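Local coordinates for Cif (Cell cycle inhibiting factor) (Escherichia coli, PDB 3EFY), which deamidates a glutamine of host NEDD8, shutting down cullin-RING ubiquitin ligases and so blocking the host cell cycle, at residues E32-L37 with Q162-D167. Residues are numbered along the deposited sequence; the frame is centred on the assembly and turned at random.
Sequences ENEQTL and QLFEYD
The Phe-164 ring meets Glu-34 at its edge: carboxylate atom OE1 of Glu-34 lies near the ring plane, 3.5 Å from CZ of Phe-164, CB of Glu-34 also lies in plane at the ring edge, and the planes of carboxylate and ring stand 77° apart. Elsewhere the ring touches Met-18 and Leu-22 of helix 10-22. The other flat group, the amide of Gln-162, ends a side chain that crosses the Glu-34 chain at about a right angle, with OE1 of Gln-162 3.6 Å from CB of Glu-34. Here the loop that leads from helix 10-22 to helix 39-47 runs beside strand 159-166, an outermost strand of the chain's antiparallel sheet, in the C-terminal portion of Cif, whose family belongs to the papain-like peptidase clan. The contact sits near the surface, away from the active site.

Both polar tips are tied to the residues just ahead of the loop segment. Glu-34 bends at chi2 (-62°), and its OE2 accepts the backbone N-H of Cys-30. The buried Gln-162 side chain is extended beyond CG; its OE1 is hydrogen-bonded to the hydroxyl of Tyr-29 and its NE2 donates to the carbonyl of Phe-31. With both ends engaged, the amide's rotation is set, and its oxygen and nitrogen are told apart. On the way, CG of Gln-162 passes 3.4 Å from O of Gln-35, and CG2 of Thr-36 comes to 3.9 Å from NE2 of Gln-162.

Further along the loop, Leu-37 packs its CD2 against CD2 of Leu-163 at 4.2 Å, and Arg-45 of helix 39-47 touches both leucines. Leu-37 is also backbone-bonded to Phe-161, one residue earlier on the strand. Between 32-37 and 162-167 themselves no direct hydrogen bond forms; a water bridges them, donating to O of Gln-35 at 2.8 Å and accepting from N of Leu-163 at 3.0 Å.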
loop_
_atom_site.group_PDB
_atom_site.type_symbol
_atom_site.label_atom_id
_atom_site.label_comp_id
_atom_site.label_asym_id
_atom_site.label_seq_id
_atom_site.Cartn_x
_atom_site.Cartn_y
_atom_site.Cartn_z
ATOM N N GLU A 32 -0.578 5.992 13.211
ATOM C CA GLU A 32 -1.008 6.866 14.275
ATOM C C GLU A 32 -2.037 6.283 15.215
ATOM O O GLU A 32 -2.123 6.715 16.386
ATOM C CB GLU A 32 -1.507 8.191 13.707
ATOM C CG GLU A 32 -0.401 9.020 13.094
ATOM C CD GLU A 32 0.623 9.569 14.092
ATOM O OE1 GLU A 32 0.381 9.573 15.327
ATOM O OE2 GLU A 32 1.690 10.050 13.607
ATOM N N ASN A 33 -2.810 5.317 14.744
ATOM C CA ASN A 33 -3.891 4.739 15.536
ATOM C C ASN A 33 -3.614 3.381 16.165
ATOM O O ASN A 33 -4.453 2.843 16.905
ATOM C CB ASN A 33 -5.130 4.658 14.668
ATOM C CG ASN A 33 -5.581 5.989 14.182
ATOM O OD1 ASN A 33 -5.417 7.002 14.846
ATOM N ND2 ASN A 33 -6.181 5.990 12.992
ATOM N N GLU A 34 -2.455 2.784 15.903
ATOM C CA GLU A 34 -2.191 1.465 16.422
ATOM C C GLU A 34 -1.766 1.477 17.868
ATOM O O GLU A 34 -1.233 2.486 18.418
ATOM C CB GLU A 34 -1.122 0.725 15.559
ATOM C CG GLU A 34 -1.472 0.666 14.060
ATOM C CD GLU A 34 -2.756 -0.078 13.687
ATOM O OE1 GLU A 34 -3.372 -0.800 14.527
ATOM O OE2 GLU A 34 -3.244 0.099 12.526
ATOM N N GLN A 35 -1.974 0.338 18.510
ATOM C CA GLN A 35 -1.522 0.141 19.855
ATOM C C GLN A 35 -0.003 0.107 19.915
ATOM O O GLN A 35 0.660 -0.382 19.001
ATOM C CB GLN A 35 -2.065 -1.138 20.450
ATOM C CG GLN A 35 -3.606 -1.189 20.525
ATOM C CD GLN A 35 -4.161 -0.057 21.342
ATOM O OE1 GLN A 35 -4.872 0.817 20.810
ATOM N NE2 GLN A 35 -3.788 -0.005 22.612
ATOM N N THR A 36 0.527 0.638 20.988
ATOM C CA THR A 36 1.998 0.658 21.210
ATOM C C THR A 36 2.448 -0.076 22.458
ATOM O O THR A 36 1.723 -0.184 23.434
ATOM C CB THR A 36 2.549 2.088 21.183
ATOM O OG1 THR A 36 2.024 2.837 22.273
ATOM C CG2 THR A 36 2.231 2.804 19.847
ATOM N N LEU A 37 3.648 -0.625 22.409
ATOM C CA LEU A 37 4.265 -1.313 23.514
ATOM C C LEU A 37 5.514 -0.544 23.982
ATOM O O LEU A 37 6.278 0.013 23.162
ATOM C CB LEU A 37 4.766 -2.714 23.096
ATOM C CG LEU A 37 3.729 -3.782 22.710
ATOM C CD1 LEU A 37 3.056 -3.516 21.427
ATOM C CD2 LEU A 37 4.465 -5.130 22.670
ATOM N N GLN A 162 5.470 -1.331 17.927
ATOM C CA GLN A 162 4.174 -1.925 17.526
ATOM C C GLN A 162 4.459 -3.344 17.061
ATOM O O GLN A 162 5.422 -3.575 16.301
ATOM C CB GLN A 162 3.502 -1.149 16.409
ATOM C CG GLN A 162 3.224 0.311 16.806
ATOM C CD GLN A 162 2.595 1.117 15.699
ATOM O OE1 GLN A 162 2.371 0.617 14.583
ATOM N NE2 GLN A 162 2.261 2.380 16.004
ATOM N N LEU A 163 3.662 -4.303 17.561
ATOM C CA LEU A 163 3.919 -5.719 17.285
ATOM C C LEU A 163 2.649 -6.367 16.720
ATOM O O LEU A 163 1.579 -6.299 17.372
ATOM C CB LEU A 163 4.314 -6.420 18.550
ATOM C CG LEU A 163 4.612 -7.900 18.525
ATOM C CD1 LEU A 163 5.770 -8.226 17.543
ATOM C CD2 LEU A 163 4.937 -8.365 19.963
ATOM N N PHE A 164 2.757 -6.989 15.576
ATOM C CA PHE A 164 1.635 -7.638 14.923
ATOM C C PHE A 164 1.992 -9.035 14.418
ATOM O O PHE A 164 3.081 -9.247 13.867
ATOM C CB PHE A 164 1.164 -6.852 13.699
ATOM C CG PHE A 164 0.523 -5.522 13.981
ATOM C CD1 PHE A 164 1.294 -4.403 14.211
ATOM C CD2 PHE A 164 -0.853 -5.370 13.908
ATOM C CE1 PHE A 164 0.704 -3.146 14.391
ATOM C CE2 PHE A 164 -1.440 -4.098 14.086
ATOM C CZ PHE A 164 -0.624 -2.997 14.332
ATOM N N GLU A 165 1.053 -9.996 14.506
ATOM C CA GLU A 165 1.195 -11.224 13.755
ATOM C C GLU A 165 0.964 -10.989 12.272
ATOM O O GLU A 165 0.123 -10.160 11.907
ATOM C CB GLU A 165 0.188 -12.261 14.305
ATOM C CG GLU A 165 0.347 -13.622 13.653
ATOM C CD GLU A 165 -0.653 -14.688 14.122
ATOM O OE1 GLU A 165 -1.379 -14.443 15.142
ATOM O OE2 GLU A 165 -0.666 -15.764 13.431
ATOM N N TYR A 166 1.704 -11.673 11.400
ATOM C CA TYR A 166 1.411 -11.628 9.991
ATOM C C TYR A 166 1.342 -13.021 9.384
ATOM O O TYR A 166 1.876 -13.966 9.977
ATOM C CB TYR A 166 2.444 -10.784 9.244
ATOM C CG TYR A 166 3.822 -11.385 9.027
ATOM C CD1 TYR A 166 4.108 -12.176 7.894
ATOM C CD2 TYR A 166 4.848 -11.159 9.926
ATOM C CE1 TYR A 166 5.340 -12.676 7.681
ATOM C CE2 TYR A 166 6.103 -11.664 9.716
ATOM C CZ TYR A 166 6.368 -12.426 8.582
ATOM O OH TYR A 166 7.632 -12.946 8.314
ATOM N N ASP A 167 0.701 -13.083 8.225
ATOM C CA ASP A 167 0.574 -14.304 7.409
ATOM C C ASP A 167 1.442 -14.157 6.190
ATOM O O ASP A 167 1.337 -13.161 5.474
ATOM C CB ASP A 167 -0.861 -14.451 6.977
ATOM C CG ASP A 167 -1.779 -14.673 8.121
ATOM O OD1 ASP A 167 -1.432 -15.478 9.012
ATOM O OD2 ASP A 167 -2.870 -14.064 8.116
HETATM O O HOH W 1 1.144 -3.108 18.691
#